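Local atomic coordinates of cellulose-binding protein (Saccharophagus degradans, PDB entry 2X32), a protein that probably binds long polyisoprenoid chains, holding an octaprenyl diphosphate in its YceI-like domain, and is implicated in plant cell wall breakdown. Residues 49-54 / 78-83; 34-39 / 53-58; 108-113 / 146-151. All blocks are in the same frame, centred on the assembly; numbering follows the deposited sequence. Where two conformers were deposited one is given.

Interaction 1: 49-54 / 78-83; sequences LVIDLN and SVATVT. With OTP ((2E,6E,10E,14E,18E,22E,26E)-3,7,11,15,19,23,27,31-octamethyldotriaconta-2,6,10,14,18,22,26,30-octaenyl trihydrogen diphosphate), chain C.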
# COMPACT_ATOMS: atom_id res chain seq x y z
N LEU A 49 -8.37 -0.33 -0.51
CA LEU A 49 -7.28 -1.02 -1.18
C LEU A 49 -6.99 -2.20 -0.22
O LEU A 49 -6.69 -2.01 0.95
CB LEU A 49 -6.02 -0.17 -1.31
CG LEU A 49 -4.80 -0.93 -1.84
CD1 LEU A 49 -5.04 -1.33 -3.33
CD2 LEU A 49 -3.55 -0.06 -1.75
N VAL A 50 -7.04 -3.43 -0.72
CA VAL A 50 -6.71 -4.61 0.04
C VAL A 50 -5.39 -5.16 -0.56
O VAL A 50 -5.29 -5.48 -1.76
CB VAL A 50 -7.79 -5.66 -0.03
CG1 VAL A 50 -7.40 -6.93 0.78
CG2 VAL A 50 -9.15 -5.09 0.41
N ILE A 51 -4.40 -5.29 0.31
CA ILE A 51 -3.08 -5.71 -0.07
C ILE A 51 -2.89 -7.16 0.41
O ILE A 51 -2.95 -7.44 1.60
CB ILE A 51 -2.00 -4.83 0.60
CG1 ILE A 51 -2.17 -3.38 0.15
CG2 ILE A 51 -0.58 -5.33 0.19
CD1 ILE A 51 -1.83 -2.40 1.18
N ASP A 52 -2.68 -8.09 -0.53
CA ASP A 52 -2.49 -9.48 -0.19
C ASP A 52 -1.07 -9.73 0.29
O ASP A 52 -0.11 -9.71 -0.48
CB ASP A 52 -2.80 -10.32 -1.42
CG ASP A 52 -2.50 -11.80 -1.25
OD1 ASP A 52 -2.13 -12.23 -0.14
OD2 ASP A 52 -2.60 -12.53 -2.30
N LEU A 53 -0.92 -9.89 1.61
CA LEU A 53 0.42 -9.90 2.17
C LEU A 53 1.15 -11.21 1.82
O LEU A 53 2.40 -11.25 1.79
CB LEU A 53 0.35 -9.71 3.69
CG LEU A 53 -0.21 -8.37 4.13
CD1 LEU A 53 -0.36 -8.34 5.63
CD2 LEU A 53 0.70 -7.20 3.65
N ASN A 54 0.41 -12.25 1.45
CA ASN A 54 1.04 -13.44 0.87
C ASN A 54 1.64 -13.28 -0.52
O ASN A 54 2.44 -14.12 -0.95
CB ASN A 54 0.06 -14.62 0.83
CG ASN A 54 -0.15 -15.22 2.20
OD1 ASN A 54 0.83 -15.57 2.88
ND2 ASN A 54 -1.41 -15.33 2.61
N SER A 78 -3.59 -12.20 6.72
CA SER A 78 -3.37 -12.54 5.32
C SER A 78 -3.34 -11.25 4.44
O SER A 78 -2.72 -11.24 3.37
CB SER A 78 -4.41 -13.50 4.78
OG SER A 78 -5.70 -12.97 4.99
N VAL A 79 -4.08 -10.23 4.84
CA VAL A 79 -4.22 -8.98 4.08
C VAL A 79 -4.05 -7.76 4.97
O VAL A 79 -4.21 -7.86 6.19
CB VAL A 79 -5.53 -8.88 3.32
CG1 VAL A 79 -5.69 -10.06 2.38
CG2 VAL A 79 -6.75 -8.78 4.22
N ALA A 80 -3.63 -6.65 4.36
CA ALA A 80 -3.64 -5.30 4.96
C ALA A 80 -4.69 -4.50 4.20
O ALA A 80 -4.84 -4.65 2.97
CB ALA A 80 -2.27 -4.61 4.89
N THR A 81 -5.50 -3.74 4.92
CA THR A 81 -6.66 -3.07 4.31
C THR A 81 -6.56 -1.60 4.57
O THR A 81 -6.41 -1.16 5.73
CB THR A 81 -7.94 -3.60 4.90
OG1 THR A 81 -7.99 -5.01 4.68
CG2 THR A 81 -9.12 -2.91 4.28
N VAL A 82 -6.60 -0.80 3.50
CA VAL A 82 -6.66 0.64 3.60
C VAL A 82 -8.07 1.12 3.26
O VAL A 82 -8.64 0.71 2.25
CB VAL A 82 -5.69 1.32 2.59
CG1 VAL A 82 -5.68 2.82 2.77
CG2 VAL A 82 -4.27 0.76 2.71
N THR A 83 -8.61 1.99 4.09
CA THR A 83 -9.90 2.58 3.82
C THR A 83 -9.78 4.09 3.83
O THR A 83 -9.08 4.67 4.67
CB THR A 83 -10.94 2.10 4.83
OG1 THR A 83 -10.90 0.67 4.93
CG2 THR A 83 -12.30 2.51 4.39
O7 OTP C . 21.82 -9.42 3.34
P2 OTP C . 21.25 -10.81 3.22
O5 OTP C . 21.98 -11.83 4.08
O6 OTP C . 21.00 -11.26 1.81
O4 OTP C . 19.78 -10.69 3.96
P1 OTP C . 18.33 -10.77 3.25
O2 OTP C . 18.11 -9.41 2.62
O3 OTP C . 18.05 -12.07 2.52
O1 OTP C . 17.22 -10.72 4.43
C40 OTP C . 17.07 -9.48 5.14
C39 OTP C . 15.65 -8.93 4.97
C37 OTP C . 15.39 -7.67 4.66
C38 OTP C . 16.40 -6.56 4.38
C36 OTP C . 13.93 -7.21 4.57
C35 OTP C . 13.48 -6.34 5.71
C34 OTP C . 12.04 -5.84 5.48
C32 OTP C . 11.55 -4.65 5.85
C33 OTP C . 12.41 -3.59 6.45
C31 OTP C . 10.10 -4.33 5.46
C30 OTP C . 9.15 -3.93 6.55
C29 OTP C . 7.78 -3.54 6.01
C27 OTP C . 7.02 -2.57 6.51
C28 OTP C . 7.33 -1.78 7.78
C26 OTP C . 5.75 -2.13 5.81
C25 OTP C . 5.44 -2.79 4.48
C24 OTP C . 4.41 -2.04 3.62
C22 OTP C . 3.12 -2.34 3.49
C23 OTP C . 2.44 -3.57 4.05
C21 OTP C . 2.27 -1.43 2.66
C20 OTP C . 1.24 -0.61 3.50
C19 OTP C . 0.33 0.28 2.66
C17 OTP C . 0.42 1.60 2.53
C18 OTP C . 1.30 2.50 3.31
C16 OTP C . -0.47 2.29 1.50
C15 OTP C . -1.39 3.30 2.11
C14 OTP C . -2.48 3.71 1.15
C12 OTP C . -3.02 4.95 1.05
C13 OTP C . -2.51 6.12 1.90
C11 OTP C . -4.13 5.27 0.11
C10 OTP C . -4.53 4.24 -0.87
C9 OTP C . -5.48 4.70 -1.98
C7 OTP C . -6.79 4.42 -2.07
C8 OTP C . -7.58 3.50 -1.16
C6 OTP C . -7.56 5.05 -3.21
C5 OTP C . -8.31 6.31 -2.83
C4 OTP C . -9.15 6.86 -3.96
C2 OTP C . -9.31 8.16 -4.18
C3 OTP C . -8.76 9.31 -3.41
C1 OTP C . -10.19 8.56 -5.33
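L53 meets residues 78-80 with both its backbone and its side chain, one residue past the D52-V79 pair. Its N-H donates to S78 O at 2.9 Å, the N tilted 22° from the carbonyl plane, and its isobutyl group folds over the backbone at V79 and A80, CG lying 3.8 Å from A80 N. The contact belongs to the curled antiparallel sheet of the YceI-like domain, a lipocalin-like barrel. Strands 46-52 and 79-85 pair through reciprocal N-H...O bonds between L49 and V82 and between I51 and A80, while V50 faces T81 and D52 faces V79 in the non-hydrogen-bonded pairs. On the side of the sheet turned away from the lipid, V50 CG1, anti to its own backbone N (chi1 179°), rests 3.7 Å from V79 CB. Nearby, D52 OD1 accepts a weak bond from N54 N; the side-chain OD1 of N54 is hydrogen-bonded to T74 OG1. L49, I51, A80 and V82 occupy the other side, where the octaprenyl chain runs. L53 CD2 joins them there, 4.1 Å from A80 CB. I51 CD1 comes to 3.7 Å from OTP C19. Further along the ligand, V82 applies both methyls to one olefinic carbon: CG1 is 3.7 Å and CG2 3.8 Å from OTP C14.

Interaction 2: 34-39 / 53-58; sequences FDVLSG and LNSVNT. With OTP ((2E,6E,10E,14E,18E,22E,26E)-3,7,11,15,19,23,27,31-octamethyldotriaconta-2,6,10,14,18,22,26,30-octaenyl trihydrogen diphosphate), chain C.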
# COMPACT_ATOMS: atom_id res chain seq x y z
N PHE A 34 4.07 -6.02 -3.74
CA PHE A 34 2.95 -6.94 -3.54
C PHE A 34 2.29 -7.22 -4.89
O PHE A 34 1.81 -6.29 -5.56
CB PHE A 34 1.93 -6.39 -2.52
CG PHE A 34 2.50 -6.26 -1.15
CD1 PHE A 34 2.60 -7.37 -0.32
CD2 PHE A 34 2.88 -4.99 -0.65
CE1 PHE A 34 3.14 -7.26 0.96
CE2 PHE A 34 3.36 -4.87 0.63
CZ PHE A 34 3.51 -5.98 1.43
N ASP A 35 2.32 -8.47 -5.31
CA ASP A 35 1.84 -8.82 -6.65
C ASP A 35 0.31 -8.87 -6.76
O ASP A 35 -0.22 -8.93 -7.88
CB ASP A 35 2.46 -10.14 -7.12
CG ASP A 35 3.95 -10.04 -7.41
OD1 ASP A 35 4.48 -8.93 -7.69
OD2 ASP A 35 4.57 -11.10 -7.41
N VAL A 36 -0.40 -8.95 -5.62
CA VAL A 36 -1.84 -9.06 -5.63
C VAL A 36 -2.47 -7.96 -4.77
O VAL A 36 -2.24 -7.87 -3.56
CB VAL A 36 -2.33 -10.42 -5.17
CG1 VAL A 36 -3.87 -10.49 -5.08
CG2 VAL A 36 -1.82 -11.55 -6.10
N LEU A 37 -3.27 -7.10 -5.45
CA LEU A 37 -4.04 -6.01 -4.87
C LEU A 37 -5.49 -6.18 -5.30
O LEU A 37 -5.77 -6.65 -6.39
CB LEU A 37 -3.55 -4.66 -5.40
CG LEU A 37 -2.07 -4.35 -5.18
CD1 LEU A 37 -1.68 -3.06 -5.92
CD2 LEU A 37 -1.69 -4.31 -3.70
N SER A 38 -6.40 -5.76 -4.44
CA SER A 38 -7.83 -5.67 -4.79
C SER A 38 -8.42 -4.42 -4.19
O SER A 38 -7.79 -3.75 -3.40
CB SER A 38 -8.64 -6.90 -4.39
OG SER A 38 -8.71 -7.03 -2.99
N GLY A 39 -9.59 -4.09 -4.62
CA GLY A 39 -10.30 -2.95 -4.07
C GLY A 39 -11.34 -2.35 -4.94
O GLY A 39 -11.65 -2.83 -6.01
N LEU A 53 -0.92 -9.89 1.61
CA LEU A 53 0.42 -9.90 2.17
C LEU A 53 1.15 -11.21 1.82
O LEU A 53 2.40 -11.25 1.79
CB LEU A 53 0.35 -9.71 3.69
CG LEU A 53 -0.21 -8.37 4.13
CD1 LEU A 53 -0.36 -8.34 5.63
CD2 LEU A 53 0.70 -7.20 3.65
N ASN A 54 0.41 -12.25 1.45
CA ASN A 54 1.04 -13.44 0.87
C ASN A 54 1.64 -13.28 -0.52
O ASN A 54 2.44 -14.12 -0.95
CB ASN A 54 0.06 -14.62 0.83
CG ASN A 54 -0.15 -15.22 2.20
OD1 ASN A 54 0.83 -15.57 2.88
ND2 ASN A 54 -1.41 -15.33 2.61
N SER A 55 1.33 -12.14 -1.19
CA SER A 55 1.88 -11.86 -2.53
C SER A 55 3.14 -11.04 -2.50
O SER A 55 3.57 -10.58 -3.53
CB SER A 55 0.80 -11.19 -3.39
OG SER A 55 0.67 -9.83 -3.08
N VAL A 56 3.74 -10.88 -1.33
CA VAL A 56 5.04 -10.19 -1.21
C VAL A 56 6.03 -10.86 -2.14
O VAL A 56 6.16 -12.07 -2.26
CB VAL A 56 5.55 -10.13 0.26
CG1 VAL A 56 5.90 -11.54 0.79
CG2 VAL A 56 6.69 -9.06 0.46
N ASN A 57 6.77 -10.00 -2.82
CA ASN A 57 7.73 -10.44 -3.83
C ASN A 57 8.98 -9.60 -3.66
O ASN A 57 9.02 -8.44 -4.04
CB ASN A 57 7.10 -10.30 -5.23
CG ASN A 57 7.97 -10.88 -6.29
OD1 ASN A 57 9.20 -10.98 -6.10
ND2 ASN A 57 7.38 -11.22 -7.43
N THR A 58 10.02 -10.21 -3.08
CA THR A 58 11.30 -9.61 -2.85
C THR A 58 12.35 -10.12 -3.84
O THR A 58 13.53 -9.75 -3.74
CB THR A 58 11.81 -9.87 -1.41
OG1 THR A 58 12.30 -11.21 -1.29
CG2 THR A 58 10.69 -9.54 -0.37
O7 OTP C . 21.82 -9.42 3.34
P2 OTP C . 21.25 -10.81 3.22
O5 OTP C . 21.98 -11.83 4.08
O6 OTP C . 21.00 -11.26 1.81
O4 OTP C . 19.78 -10.69 3.96
P1 OTP C . 18.33 -10.77 3.25
O2 OTP C . 18.11 -9.41 2.62
O3 OTP C . 18.05 -12.07 2.52
O1 OTP C . 17.22 -10.72 4.43
C40 OTP C . 17.07 -9.48 5.14
C39 OTP C . 15.65 -8.93 4.97
C37 OTP C . 15.39 -7.67 4.66
C38 OTP C . 16.40 -6.56 4.38
C36 OTP C . 13.93 -7.21 4.57
C35 OTP C . 13.48 -6.34 5.71
C34 OTP C . 12.04 -5.84 5.48
C32 OTP C . 11.55 -4.65 5.85
C33 OTP C . 12.41 -3.59 6.45
C31 OTP C . 10.10 -4.33 5.46
C30 OTP C . 9.15 -3.93 6.55
C29 OTP C . 7.78 -3.54 6.01
C27 OTP C . 7.02 -2.57 6.51
C28 OTP C . 7.33 -1.78 7.78
C26 OTP C . 5.75 -2.13 5.81
C25 OTP C . 5.44 -2.79 4.48
C24 OTP C . 4.41 -2.04 3.62
C22 OTP C . 3.12 -2.34 3.49
C23 OTP C . 2.44 -3.57 4.05
C21 OTP C . 2.27 -1.43 2.66
C20 OTP C . 1.24 -0.61 3.50
C19 OTP C . 0.33 0.28 2.66
C17 OTP C . 0.42 1.60 2.53
C18 OTP C . 1.30 2.50 3.31
C16 OTP C . -0.47 2.29 1.50
C15 OTP C . -1.39 3.30 2.11
C14 OTP C . -2.48 3.71 1.15
C12 OTP C . -3.02 4.95 1.05
C13 OTP C . -2.51 6.12 1.90
C11 OTP C . -4.13 5.27 0.11
C10 OTP C . -4.53 4.24 -0.87
C9 OTP C . -5.48 4.70 -1.98
C7 OTP C . -6.79 4.42 -2.07
C8 OTP C . -7.58 3.50 -1.16
C6 OTP C . -7.56 5.05 -3.21
C5 OTP C . -8.31 6.31 -2.83
C4 OTP C . -9.15 6.86 -3.96
C2 OTP C . -9.31 8.16 -4.18
C3 OTP C . -8.76 9.31 -3.41
C1 OTP C . -10.19 8.56 -5.33
O HOH W 1 4.48 -13.28 -5.45
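S55 takes hold of two successive backbone N-H groups: its carbonyl O receives D35 N at 3.0 Å, and its hydroxyl OG receives V36 N at 2.9 Å. D35 N stands above the S55 carbonyl plane, 46° out of it. S55 OG sits between its own backbone N and carbonyl carbon (chi1 78°), which puts it within reach of V36 N. D35 then reaches across to N57: ND2 donates almost straight to the syn lone pair of OD2 at 2.8 Å, OD2 lying near the amide plane although carboxylate and amide planes are 78° apart. A water donates to D35 OD2 at 2.9 Å and, weakly, to S55 O. On the pocket side, F34 and L53 lie side by side, pointing the same way, with F34 CE1 3.6 Å from L53 CD2 and 3.8 Å from V56 CB. F34 CZ comes to 3.7 Å from OTP C23, a methyl branch of the lipid.

A second shell steadies these groups. D52 O hydrogen-bonds S55 OG, G59 N holds N57 OD1, and the F20 ring meets that of F34. S55 and N57 thus tie the short strand 56-57 to D35 and V36 by polar bonds, on the side away from the lipid, and two donors on OD2 are consistent with an ionised D35 carboxylate.

Interaction 3: 108-113 / 146-151; sequences LDLHGV and YSLEAG. With OTP ((2E,6E,10E,14E,18E,22E,26E)-3,7,11,15,19,23,27,31-octamethyldotriaconta-2,6,10,14,18,22,26,30-octaenyl trihydrogen diphosphate), chain C.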
# COMPACT_ATOMS: atom_id res chain seq x y z
N LEU A 108 -5.13 2.43 7.82
CA LEU A 108 -4.37 1.24 7.41
C LEU A 108 -4.47 0.21 8.52
O LEU A 108 -3.98 0.43 9.64
CB LEU A 108 -2.90 1.55 7.11
CG LEU A 108 -2.00 0.33 6.91
CD1 LEU A 108 -2.41 -0.52 5.67
CD2 LEU A 108 -0.52 0.85 6.75
N ASP A 109 -5.06 -0.94 8.22
CA ASP A 109 -5.16 -2.09 9.10
C ASP A 109 -4.08 -3.07 8.68
O ASP A 109 -4.23 -3.78 7.65
CB ASP A 109 -6.56 -2.71 9.01
CG ASP A 109 -6.68 -4.02 9.74
OD1 ASP A 109 -5.91 -4.23 10.69
OD2 ASP A 109 -7.50 -4.88 9.31
N LEU A 110 -2.94 -3.04 9.39
CA LEU A 110 -1.78 -3.85 9.11
C LEU A 110 -1.27 -4.48 10.37
O LEU A 110 -1.06 -3.77 11.38
CB LEU A 110 -0.67 -2.97 8.54
CG LEU A 110 0.72 -3.56 8.33
CD1 LEU A 110 0.63 -4.78 7.33
CD2 LEU A 110 1.70 -2.50 7.81
N HIS A 111 -1.04 -5.78 10.30
CA HIS A 111 -0.45 -6.52 11.39
C HIS A 111 -1.17 -6.30 12.72
O HIS A 111 -0.54 -6.22 13.80
CB HIS A 111 1.04 -6.22 11.46
CG HIS A 111 1.83 -7.12 12.35
ND1 HIS A 111 1.95 -8.49 12.18
CD2 HIS A 111 2.54 -6.81 13.46
CE1 HIS A 111 2.72 -8.97 13.17
NE2 HIS A 111 3.08 -7.97 13.94
N GLY A 112 -2.50 -6.23 12.63
CA GLY A 112 -3.38 -6.06 13.79
C GLY A 112 -3.35 -4.76 14.50
O GLY A 112 -3.87 -4.70 15.66
N VAL A 113 -2.79 -3.71 13.90
CA VAL A 113 -2.71 -2.40 14.54
C VAL A 113 -3.24 -1.30 13.61
O VAL A 113 -2.41 -0.61 12.96
CB VAL A 113 -1.28 -2.04 14.94
CG1 VAL A 113 -1.26 -0.79 15.83
CG2 VAL A 113 -0.60 -3.16 15.71
N TYR A 146 3.13 -0.41 13.58
CA TYR A 146 2.31 -1.61 13.37
C TYR A 146 2.86 -2.86 14.06
O TYR A 146 2.57 -3.97 13.64
CB TYR A 146 2.09 -1.84 11.84
CG TYR A 146 1.51 -0.61 11.17
CD1 TYR A 146 0.14 -0.43 11.13
CD2 TYR A 146 2.32 0.43 10.70
CE1 TYR A 146 -0.44 0.70 10.62
CE2 TYR A 146 1.73 1.56 10.17
CZ TYR A 146 0.36 1.68 10.12
OH TYR A 146 -0.29 2.84 9.67
N SER A 147 3.66 -2.67 15.12
CA SER A 147 4.26 -3.74 15.91
C SER A 147 5.06 -4.70 15.02
O SER A 147 5.00 -5.90 15.20
CB SER A 147 3.17 -4.46 16.70
OG SER A 147 2.62 -3.52 17.63
N LEU A 148 5.77 -4.13 14.04
CA LEU A 148 6.56 -4.94 13.07
C LEU A 148 8.06 -4.94 13.37
O LEU A 148 8.83 -5.55 12.67
CB LEU A 148 6.33 -4.47 11.63
CG LEU A 148 5.00 -4.85 11.04
CD1 LEU A 148 4.75 -4.14 9.69
CD2 LEU A 148 4.88 -6.40 10.87
N GLU A 149 8.50 -4.21 14.39
CA GLU A 149 9.92 -4.12 14.67
C GLU A 149 10.49 -5.49 15.10
O GLU A 149 11.64 -5.81 14.78
CB GLU A 149 10.21 -3.00 15.69
CG GLU A 149 9.64 -3.22 17.08
CD GLU A 149 8.31 -2.53 17.38
OE1 GLU A 149 7.31 -2.71 16.66
OE2 GLU A 149 8.27 -1.82 18.41
N ALA A 150 9.73 -6.27 15.86
CA ALA A 150 10.24 -7.57 16.31
C ALA A 150 10.46 -8.48 15.13
O ALA A 150 11.45 -9.23 15.09
CB ALA A 150 9.30 -8.26 17.37
N GLY A 151 9.58 -8.43 14.15
CA GLY A 151 9.74 -9.21 12.96
C GLY A 151 10.98 -8.80 12.18
O GLY A 151 11.66 -9.64 11.61
O7 OTP C . 21.82 -9.42 3.34
P2 OTP C . 21.25 -10.81 3.22
O5 OTP C . 21.98 -11.83 4.08
O6 OTP C . 21.00 -11.26 1.81
O4 OTP C . 19.78 -10.69 3.96
P1 OTP C . 18.33 -10.77 3.25
O2 OTP C . 18.11 -9.41 2.62
O3 OTP C . 18.05 -12.07 2.52
O1 OTP C . 17.22 -10.72 4.43
C40 OTP C . 17.07 -9.48 5.14
C39 OTP C . 15.65 -8.93 4.97
C37 OTP C . 15.39 -7.67 4.66
C38 OTP C . 16.40 -6.56 4.38
C36 OTP C . 13.93 -7.21 4.57
C35 OTP C . 13.48 -6.34 5.71
C34 OTP C . 12.04 -5.84 5.48
C32 OTP C . 11.55 -4.65 5.85
C33 OTP C . 12.41 -3.59 6.45
C31 OTP C . 10.10 -4.33 5.46
C30 OTP C . 9.15 -3.93 6.55
C29 OTP C . 7.78 -3.54 6.01
C27 OTP C . 7.02 -2.57 6.51
C28 OTP C . 7.33 -1.78 7.78
C26 OTP C . 5.75 -2.13 5.81
C25 OTP C . 5.44 -2.79 4.48
C24 OTP C . 4.41 -2.04 3.62
C22 OTP C . 3.12 -2.34 3.49
C23 OTP C . 2.44 -3.57 4.05
C21 OTP C . 2.27 -1.43 2.66
C20 OTP C . 1.24 -0.61 3.50
C19 OTP C . 0.33 0.28 2.66
C17 OTP C . 0.42 1.60 2.53
C18 OTP C . 1.30 2.50 3.31
C16 OTP C . -0.47 2.29 1.50
C15 OTP C . -1.39 3.30 2.11
C14 OTP C . -2.48 3.71 1.15
C12 OTP C . -3.02 4.95 1.05
C13 OTP C . -2.51 6.12 1.90
C11 OTP C . -4.13 5.27 0.11
C10 OTP C . -4.53 4.24 -0.87
C9 OTP C . -5.48 4.70 -1.98
C7 OTP C . -6.79 4.42 -2.07
C8 OTP C . -7.58 3.50 -1.16
C6 OTP C . -7.56 5.05 -3.21
C5 OTP C . -8.31 6.31 -2.83
C4 OTP C . -9.15 6.86 -3.96
C2 OTP C . -9.31 8.16 -4.18
C3 OTP C . -8.76 9.31 -3.41
C1 OTP C . -10.19 8.56 -5.33
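Y146 and L110 cross at about a right angle, and L110 CD2 stands over one face of the phenol ring, 4.2 Å from its centroid and offset toward the rim. A CH-pi contact results, with L110 CB adding a touch at Y146 CD1 (3.7 Å). L108, also set crosswise to the tyrosine, meets its far end, CD2 lying 3.6 Å from Y146 CZ. A second CH-pi pair runs the other way: L148 CD2 covers a face of the H111 imidazole, 3.6 Å from the centroid and 17° off the ring normal. H111 CG is anti to the backbone N (chi1 -168°), which starts the ring toward L148. The other branch of L148, CD1, meets L110 CD2 crosswise at 3.9 Å, joining the two pairs. V113 adds CG2 against S147 OG at 3.8 Å.

H111 and G112 are the central residues of a type I' turn, closed by V113 N to L110 O, between strands 99-109 and 115-125. Outside the contact, H111 ND1 makes a weak hydrogen bond with F72 O, and Y146 also packs on I117. An alanine at Y146 would probably leave the CD2 methyls of L108 and L110 without their aromatic partner and open a gap beside the turn. L110 CD1, 3.9 Å from OTP C23, and L148 CD1, 4.0 Å from OTP C28, carry this packing to the lipid. With two CH-pi contacts and much apolar packing, the contact probably owes most of its stability to the close fit of apolar groups.

The three contacts lie on or against the curled antiparallel sheet around the octaprenyl chain, which all of them touch. Interaction 2 opens first, at residue 34, and interaction 1 begins within its span. Their centres are about 8 Å apart; they share L53 and N54, and strand 46-52 of interaction 1 pairs with strand 28-42 of interaction 2. Interaction 3 opens after both have closed, its centre about 12 Å from interaction 1 and 16 Å from interaction 2. Strand 99-109 adjoins strand 79-85, and its contact extends to the loop leading into helix 149-158. The strand order 28-42, 46-52, 79-85, 99-109 therefore forms one continuous wall of the pocket, with L53 touching L110 between interactions 2 and 3.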